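NADH:ubiquinone oxidoreductase, Na translocating, C subunit (PDB 3LWX) probably serves as a subunit of a membrane oxidoreductase complex, and the fragment modelled carries a domain of the FMN-binding family. Local coordinates at residues A[21-26]-A[84-89]; A[102-105]-A[110-113]; A[116-121]-A[127-132]. One frame throughout, in Å; residues are numbered along the deposited sequence. Where two conformers were deposited one is given.

In the fold
Helix 4-23 leads from the N terminus into contact 1, where its last turn lies against strand 82-92; this closes a long loop holding helix 30-40 and strands 41-48 and 71-79. The chain then turns back as strand 97-104, and contact 2 shuts the short turn between it and strand 111-118, the outermost strand on that side of the antiparallel sheet. At the far end of this strand, contact 3 closes another short loop just before helix 132-135. The three follow in series, neither nesting nor crossing. Contacts 1 and 2 touch through Ser23 with Ser103 and Lys84 with Asp105; contact 3 meets contact 1 where Phe116 packs on Leu89.

Contact 1 of 3, residues A[21-26]-A[84-89]; sequences LRSINV and KYIMAL
Ile24 lays its CG2 methyl against the outer end of Ile86, with Ile24 CG2 3.6 Å from Ile86 CD1 and nearly as close to CG1 of the same side chain. The two isoleucines cross at about a right angle. Ile24 holds CG1 between its backbone N and carbonyl carbon (chi1 57°), which leaves CG2 beside the N and turned to the strand. In Ile86 the roles of the branches differ: CG1 lies opposite the carbonyl carbon (chi1 -54°) and carries CD1 to Ile24, while CG2 is directed to the neighbouring serine. There Ser23 OG comes within 3.4 Å of Ile86 CG2, a van der Waals contact with a methyl; the hydroxyl itself is hydrogen-bonded to Ile20 O in the preceding helical turn. Lys84 adds its CB, 4.4 Å from Ile24 CG2; beyond this the chain bends away.

The helix ends in a Schellman motif with Asn25 as the C-prime residue, and Ile24 comes just before it. Val26 N bonds to Leu21 O (3.0 Å) and Asn25 N to Arg22 O, and Asn25 takes the positive phi (66°) that the motif needs. Ile24 N is a second donor to Leu21 O (2.9 Å), from the opposite face of its plane. Leu40 and Ala77 also border Ile24. With no hydrogen bond between the two segments, the chemistry implies that the helix end is held on the strand by buried hydrocarbon contact, the Ser23 hydroxyl turning back into its own helix and the Lys84 ammonium going to Asp105.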
loop_
_atom_site.group_PDB
_atom_site.type_symbol
_atom_site.label_atom_id
_atom_site.label_comp_id
_atom_site.label_asym_id
_atom_site.label_seq_id
_atom_site.Cartn_x
_atom_site.Cartn_y
_atom_site.Cartn_z
ATOM N N LEU A 21 -4.025 7.933 -3.052
ATOM C CA LEU A 21 -3.798 9.254 -2.479
ATOM C C LEU A 21 -3.705 9.218 -0.944
ATOM O O LEU A 21 -2.848 9.898 -0.357
ATOM C CB LEU A 21 -4.875 10.233 -2.952
ATOM C CG LEU A 21 -4.748 10.651 -4.414
ATOM C CD1 LEU A 21 -6.033 11.334 -4.869
ATOM C CD2 LEU A 21 -3.530 11.534 -4.635
ATOM N N ARG A 22 -4.557 8.435 -0.289
ATOM C CA ARG A 22 -4.477 8.355 1.176
ATOM C C ARG A 22 -3.121 7.831 1.625
ATOM O O ARG A 22 -2.638 8.227 2.685
ATOM C CB ARG A 22 -5.605 7.514 1.780
ATOM C CG ARG A 22 -6.970 8.184 1.699
ATOM C CD ARG A 22 -7.991 7.493 2.576
ATOM N NE ARG A 22 -8.307 6.126 2.170
ATOM C CZ ARG A 22 -9.302 5.758 1.373
ATOM N NH1 ARG A 22 -10.109 6.639 0.797
ATOM N NH2 ARG A 22 -9.468 4.461 1.126
ATOM N N SER A 23 -2.500 6.956 0.833
ATOM C CA SER A 23 -1.172 6.437 1.188
ATOM C C SER A 23 -0.071 7.485 1.105
ATOM O O SER A 23 1.008 7.256 1.651
ATOM C CB SER A 23 -0.794 5.226 0.339
ATOM O OG SER A 23 -0.290 5.561 -0.937
ATOM N N ILE A 24 -0.346 8.622 0.433
ATOM C CA ILE A 24 0.556 9.775 0.427
ATOM C C ILE A 24 -0.086 10.962 1.156
ATOM O O ILE A 24 0.234 12.122 0.892
ATOM C CB ILE A 24 1.092 10.147 -0.981
ATOM C CG1 ILE A 24 -0.044 10.433 -1.982
ATOM C CG2 ILE A 24 2.031 9.034 -1.451
ATOM C CD1 ILE A 24 0.437 11.115 -3.271
ATOM N N ASN A 25 -0.992 10.665 2.090
ATOM C CA ASN A 25 -1.533 11.665 3.009
ATOM C C ASN A 25 -2.368 12.739 2.339
ATOM O O ASN A 25 -2.374 13.901 2.762
ATOM C CB ASN A 25 -0.376 12.250 3.825
ATOM C CG ASN A 25 0.423 11.145 4.476
ATOM O OD1 ASN A 25 -0.156 10.275 5.099
ATOM N ND2 ASN A 25 1.732 11.126 4.262
ATOM N N VAL A 26 -3.138 12.327 1.339
ATOM C CA VAL A 26 -4.046 13.215 0.606
ATOM C C VAL A 26 -5.429 12.580 0.681
ATOM O O VAL A 26 -5.623 11.446 0.230
ATOM C CB VAL A 26 -3.567 13.428 -0.834
ATOM C CG1 VAL A 26 -4.623 14.174 -1.648
ATOM C CG2 VAL A 26 -2.214 14.137 -0.826
ATOM N N LYS A 84 8.009 10.066 -4.106
ATOM C CA LYS A 84 7.488 9.105 -3.135
ATOM C C LYS A 84 7.106 7.878 -3.958
ATOM O O LYS A 84 6.452 8.020 -4.996
ATOM C CB LYS A 84 6.262 9.607 -2.368
ATOM C CG LYS A 84 6.452 10.932 -1.663
ATOM C CD LYS A 84 7.487 10.877 -0.558
ATOM C CE LYS A 84 7.536 12.194 0.204
ATOM N NZ LYS A 84 8.638 12.220 1.192
ATOM N N TYR A 85 7.492 6.693 -3.496
ATOM C CA TYR A 85 7.213 5.457 -4.214
ATOM C C TYR A 85 6.076 4.725 -3.516
ATOM O O TYR A 85 6.207 4.350 -2.352
ATOM C CB TYR A 85 8.459 4.578 -4.281
ATOM C CG TYR A 85 9.635 5.266 -4.936
ATOM C CD1 TYR A 85 9.816 5.227 -6.316
ATOM C CD2 TYR A 85 10.566 5.961 -4.181
ATOM C CE1 TYR A 85 10.886 5.863 -6.913
ATOM C CE2 TYR A 85 11.660 6.595 -4.776
ATOM C CZ TYR A 85 11.801 6.543 -6.146
ATOM O OH TYR A 85 12.889 7.155 -6.742
ATOM N N ILE A 86 4.986 4.518 -4.246
ATOM C CA ILE A 86 3.775 3.898 -3.721
ATOM C C ILE A 86 3.683 2.480 -4.279
ATOM O O ILE A 86 3.786 2.264 -5.501
ATOM C CB ILE A 86 2.518 4.676 -4.134
ATOM C CG1 ILE A 86 2.617 6.150 -3.753
ATOM C CG2 ILE A 86 1.255 4.056 -3.515
ATOM C CD1 ILE A 86 1.613 7.043 -4.457
HETATM N N MSE A 87 3.512 1.510 -3.380
HETATM C CA MSE A 87 3.488 0.092 -3.667
HETATM C C MSE A 87 2.159 -0.497 -3.231
HETATM O O MSE A 87 1.532 -0.014 -2.289
HETATM C CB MSE A 87 4.652 -0.578 -2.933
HETATM C CG MSE A 87 5.996 -0.129 -3.458
HETATM SE SE MSE A 87 7.514 -0.698 -2.475
HETATM C CE MSE A 87 7.364 0.535 -1.001
ATOM N N ALA A 88 1.730 -1.516 -3.964
ATOM C CA ALA A 88 0.435 -2.153 -3.763
ATOM C C ALA A 88 0.555 -3.417 -2.919
ATOM O O ALA A 88 1.424 -4.265 -3.159
ATOM C CB ALA A 88 -0.209 -2.462 -5.101
ATOM N N LEU A 89 -0.355 -3.555 -1.972
ATOM C CA LEU A 89 -0.423 -4.656 -1.045
ATOM C C LEU A 89 -1.643 -5.531 -1.301
ATOM O O LEU A 89 -2.709 -5.054 -1.706
ATOM C CB LEU A 89 -0.552 -4.124 0.377
ATOM C CG LEU A 89 0.475 -3.064 0.781
ATOM C CD1 LEU A 89 0.137 -2.540 2.165
ATOM C CD2 LEU A 89 1.888 -3.612 0.719
#

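Contact 2 of 3, residues A[102-105]-A[110-113]; sequences ISVD and TIYG
Ser103 is gripped through its backbone from both ends: its N donates to Gly113 O at 3.0 Å and almost straight (176°), and its O accepts from Tyr112 N at 2.8 Å. A third bond, Asp105 N to Thr110 O (2.8 Å), closes the hairpin toward its turn. Water 1 adds a bridge, donating to both Asp105 OD2 and Ile111 O. The other carboxylate oxygen, Asp105 OD1, forms a salt bridge with Lys84 and rests 3.4 Å from Tyr112 CB, the carboxylate and ring planes being 56° apart.

Tyr112 swings its ring carbon CG opposite its own N (chi1 -180°), which lays the ring edge beside Ser103 OG, 3.5 Å from Tyr112 CD2. The hydroxyl itself is hydrogen-bonded to Ser23 O, and the ring takes the Lys84 ammonium in a cation-pi contact. Packing between apolar groups comes from Val104, whose CG1 lies 4.2 Å from Ile111 CG1, and from Ile102, whose CD1, in one of its two modelled conformers, meets Ile111 CD1 at 3.7 Å; Leu184 and Leu188 of helix 174-196 also touch Ile102.

Val104 pairs with Ile111, yet Tyr112 and Gly113 both face Ser103. The extra residue makes a classic beta bulge in the hairpin of strands 97-104 and 111-118, at one edge of the antiparallel sheet of this FMN-binding-family domain.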
loop_
_atom_site.group_PDB
_atom_site.type_symbol
_atom_site.label_atom_id
_atom_site.label_comp_id
_atom_site.label_asym_id
_atom_site.label_seq_id
_atom_site.Cartn_x
_atom_site.Cartn_y
_atom_site.Cartn_z
ATOM N N ILE A 102 1.189 1.392 0.318
ATOM C CA ILE A 102 2.133 1.982 1.244
ATOM C C ILE A 102 3.159 2.763 0.435
ATOM O O ILE A 102 3.593 2.308 -0.627
ATOM C CB ILE A 102 2.743 0.911 2.171
ATOM C CG1 ILE A 102 3.509 1.535 3.338
ATOM C CG2 ILE A 102 3.619 -0.033 1.398
ATOM C CD1 ILE A 102 3.826 0.511 4.400
ATOM N N SER A 103 3.494 3.953 0.921
ATOM C CA SER A 103 4.445 4.794 0.219
ATOM C C SER A 103 5.704 4.962 1.053
ATOM O O SER A 103 5.655 4.978 2.290
ATOM C CB SER A 103 3.850 6.174 -0.116
ATOM O OG SER A 103 3.641 6.951 1.043
ATOM N N VAL A 104 6.826 5.120 0.358
ATOM C CA VAL A 104 8.090 5.414 0.986
ATOM C C VAL A 104 8.692 6.697 0.414
ATOM O O VAL A 104 8.397 7.116 -0.714
ATOM C CB VAL A 104 9.113 4.246 0.863
ATOM C CG1 VAL A 104 8.634 3.017 1.637
ATOM C CG2 VAL A 104 9.399 3.875 -0.593
ATOM N N ASP A 105 9.537 7.295 1.239
ATOM C CA ASP A 105 10.312 8.465 0.895
ATOM C C ASP A 105 11.343 8.137 -0.189
ATOM O O ASP A 105 11.500 6.994 -0.617
ATOM C CB ASP A 105 11.026 8.981 2.136
ATOM C CG ASP A 105 10.087 9.579 3.177
ATOM O OD1 ASP A 105 8.971 10.022 2.832
ATOM O OD2 ASP A 105 10.498 9.631 4.355
ATOM N N THR A 110 12.023 4.584 4.251
ATOM C CA THR A 110 11.214 5.201 5.279
ATOM C C THR A 110 9.790 5.384 4.784
ATOM O O THR A 110 9.551 6.002 3.756
ATOM C CB THR A 110 11.786 6.555 5.693
ATOM O OG1 THR A 110 13.155 6.408 6.070
ATOM C CG2 THR A 110 11.000 7.139 6.849
ATOM N N ILE A 111 8.824 4.872 5.532
ATOM C CA ILE A 111 7.430 4.958 5.144
ATOM C C ILE A 111 6.904 6.375 5.308
ATOM O O ILE A 111 7.087 7.025 6.341
ATOM C CB ILE A 111 6.583 3.935 5.934
ATOM C CG1 ILE A 111 6.994 2.515 5.517
ATOM C CG2 ILE A 111 5.073 4.136 5.706
ATOM C CD1 ILE A 111 6.683 1.419 6.549
ATOM N N TYR A 112 6.220 6.850 4.268
ATOM C CA TYR A 112 5.620 8.180 4.214
ATOM C C TYR A 112 4.115 8.136 4.572
ATOM O O TYR A 112 3.590 9.059 5.223
ATOM C CB TYR A 112 5.849 8.776 2.818
ATOM C CG TYR A 112 5.291 10.153 2.608
ATOM C CD1 TYR A 112 5.741 11.236 3.341
ATOM C CD2 TYR A 112 4.319 10.373 1.654
ATOM C CE1 TYR A 112 5.217 12.520 3.129
ATOM C CE2 TYR A 112 3.800 11.651 1.410
ATOM C CZ TYR A 112 4.246 12.727 2.156
ATOM O OH TYR A 112 3.745 13.995 1.939
ATOM N N GLY A 113 3.426 7.073 4.184
ATOM C CA GLY A 113 2.011 6.910 4.513
ATOM C C GLY A 113 1.551 5.529 4.124
ATOM O O GLY A 113 2.283 4.768 3.499
HETATM O O HOH W 1 8.456 9.559 6.256
#

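Contact 3 of 3, residues A[116-121]-A[127-132]; sequences FSHQGE and AEISKP
Residues 116-121, a strand end and the loop after it, pass the 3-10 turn 127-130, with CA atoms 5.0 Å apart for Phe116 and Ser130 and 4.8 Å apart for Glu121 and Ala127. Ser130 makes the direct hydrogen bond: with OG opposite its carbonyl carbon (chi1 -65°), the hydroxyl reaches back to give its proton to Phe116 O at 2.8 Å, tilted from the carbonyl plane. Ser130 OG in turn accepts from water 3, which accepts from His118 N, so the hydroxyl ties two residues of the strand to the turn. Water 2 makes a second bridge, from Phe116 N to Ile129 O.

His118 lies between the segments. Its CG is set between backbone N and carbonyl carbon (chi1 60°), which turns the ring toward residues 127-130; it meets Ser130 OG edge-on at CD2 (3.3 Å), while the Ala127 methyl approaches NE2 at 3.5 Å. ND1, at the other side of the ring, accepts from Glu121 N at 2.9 Å, 33° out of the ring plane, and this bond helps fix the ring's rotation. Phe116 presents CB to Ile129 CD1 (4.1 Å), and Ile129 O lies near the ring plane at its edge.

Farther out, Glu121 leads its carboxylate away to Thr176 and to the backbone N of Leu94 and Trp95. Phe116 packs on Phe134 and Phe138, and both it and Ile129 reach Val180. The turn thus sits between the end of strand 111-118, helix 174-196 and the start of helix 132-135, with Leu98 of strand 97-104 touching His118 and Ile129.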
loop_
_atom_site.group_PDB
_atom_site.type_symbol
_atom_site.label_atom_id
_atom_site.label_comp_id
_atom_site.label_asym_id
_atom_site.label_seq_id
_atom_site.Cartn_x
_atom_site.Cartn_y
_atom_site.Cartn_z
ATOM N N PHE A 116 -5.102 0.888 4.231
ATOM C CA PHE A 116 -5.474 -0.520 4.229
ATOM C C PHE A 116 -6.970 -0.663 4.008
ATOM O O PHE A 116 -7.762 0.085 4.589
ATOM C CB PHE A 116 -5.068 -1.206 5.545
ATOM C CG PHE A 116 -3.598 -1.083 5.856
ATOM C CD1 PHE A 116 -2.668 -1.898 5.242
ATOM C CD2 PHE A 116 -3.141 -0.134 6.739
ATOM C CE1 PHE A 116 -1.319 -1.774 5.508
ATOM C CE2 PHE A 116 -1.789 -0.001 6.998
ATOM C CZ PHE A 116 -0.892 -0.820 6.386
ATOM N N SER A 117 -7.320 -1.700 3.257
ATOM C CA SER A 117 -8.684 -2.001 2.899
ATOM C C SER A 117 -8.978 -3.484 3.092
ATOM O O SER A 117 -8.080 -4.315 3.225
ATOM C CB SER A 117 -8.957 -1.631 1.446
ATOM O OG SER A 117 -8.859 -0.233 1.241
ATOM N N HIS A 118 -10.262 -3.820 3.066
ATOM C CA HIS A 118 -10.685 -5.196 3.266
ATOM C C HIS A 118 -12.066 -5.411 2.680
ATOM O O HIS A 118 -12.853 -4.480 2.500
ATOM C CB HIS A 118 -10.713 -5.542 4.756
ATOM C CG HIS A 118 -11.657 -4.682 5.523
ATOM N ND1 HIS A 118 -12.972 -5.037 5.745
ATOM C CD2 HIS A 118 -11.509 -3.421 6.003
ATOM C CE1 HIS A 118 -13.575 -4.042 6.368
ATOM N NE2 HIS A 118 -12.715 -3.046 6.530
ATOM N N GLN A 119 -12.353 -6.669 2.403
ATOM C CA GLN A 119 -13.633 -7.075 1.832
ATOM C C GLN A 119 -14.740 -7.241 2.848
ATOM O O GLN A 119 -15.880 -6.881 2.581
ATOM C CB GLN A 119 -13.433 -8.405 1.097
ATOM C CG GLN A 119 -14.668 -9.006 0.395
ATOM C CD GLN A 119 -15.583 -9.912 1.251
ATOM O OE1 GLN A 119 -16.755 -10.092 0.912
ATOM N NE2 GLN A 119 -15.055 -10.493 2.330
ATOM N N GLY A 120 -14.419 -7.832 3.990
ATOM C CA GLY A 120 -15.453 -8.186 4.952
ATOM C C GLY A 120 -15.024 -8.342 6.385
ATOM O O GLY A 120 -15.609 -9.147 7.118
ATOM N N GLU A 121 -14.022 -7.568 6.801
ATOM C CA GLU A 121 -13.613 -7.614 8.208
ATOM C C GLU A 121 -14.658 -6.925 9.094
ATOM O O GLU A 121 -15.471 -6.130 8.628
ATOM C CB GLU A 121 -12.206 -7.058 8.419
ATOM C CG GLU A 121 -11.126 -7.773 7.585
ATOM C CD GLU A 121 -11.033 -9.255 7.871
ATOM O OE1 GLU A 121 -10.465 -9.623 8.929
ATOM O OE2 GLU A 121 -11.489 -10.059 7.020
ATOM N N ALA A 127 -11.916 -4.591 10.993
ATOM C CA ALA A 127 -12.148 -3.470 10.082
ATOM C C ALA A 127 -11.420 -2.191 10.498
ATOM O O ALA A 127 -11.299 -1.264 9.697
ATOM C CB ALA A 127 -13.648 -3.198 9.930
ATOM N N GLU A 128 -10.922 -2.147 11.733
ATOM C CA GLU A 128 -10.205 -0.973 12.223
ATOM C C GLU A 128 -8.891 -0.729 11.491
ATOM O O GLU A 128 -8.331 0.357 11.617
ATOM C CB GLU A 128 -9.954 -1.107 13.724
ATOM C CG GLU A 128 -11.215 -0.990 14.548
ATOM C CD GLU A 128 -11.633 0.448 14.712
ATOM O OE1 GLU A 128 -10.971 1.168 15.480
ATOM O OE2 GLU A 128 -12.606 0.874 14.075
ATOM N N ILE A 129 -8.420 -1.690 10.705
ATOM C CA ILE A 129 -7.207 -1.454 9.923
ATOM C C ILE A 129 -7.378 -0.317 8.916
ATOM O O ILE A 129 -6.400 0.256 8.466
ATOM C CB ILE A 129 -6.670 -2.723 9.195
ATOM C CG1 ILE A 129 -7.636 -3.205 8.103
ATOM C CG2 ILE A 129 -6.345 -3.817 10.224
ATOM C CD1 ILE A 129 -7.102 -4.353 7.277
ATOM N N SER A 130 -8.619 -0.037 8.527
ATOM C CA SER A 130 -8.908 1.012 7.558
ATOM C C SER A 130 -8.968 2.415 8.145
ATOM O O SER A 130 -9.202 3.367 7.416
ATOM C CB SER A 130 -10.209 0.708 6.810
ATOM O OG SER A 130 -10.077 -0.452 6.020
ATOM N N LYS A 131 -8.702 2.553 9.433
ATOM C CA LYS A 131 -8.778 3.834 10.120
ATOM C C LYS A 131 -7.399 4.451 10.302
ATOM O O LYS A 131 -6.405 3.739 10.509
ATOM C CB LYS A 131 -9.398 3.649 11.509
ATOM C CG LYS A 131 -10.739 2.951 11.550
ATOM C CD LYS A 131 -11.856 3.761 10.933
ATOM C CE LYS A 131 -12.130 5.027 11.727
ATOM N N PRO A 132 -7.317 5.792 10.293
ATOM C CA PRO A 132 -6.019 6.450 10.489
ATOM C C PRO A 132 -5.331 6.102 11.801
ATOM O O PRO A 132 -4.096 6.104 11.852
ATOM C CB PRO A 132 -6.361 7.944 10.428
ATOM C CG PRO A 132 -7.609 8.031 9.679
ATOM C CD PRO A 132 -8.365 6.749 9.877
HETATM O O HOH W 2 -5.850 2.366 6.618
HETATM O O HOH W 3 -11.782 -1.147 3.710
#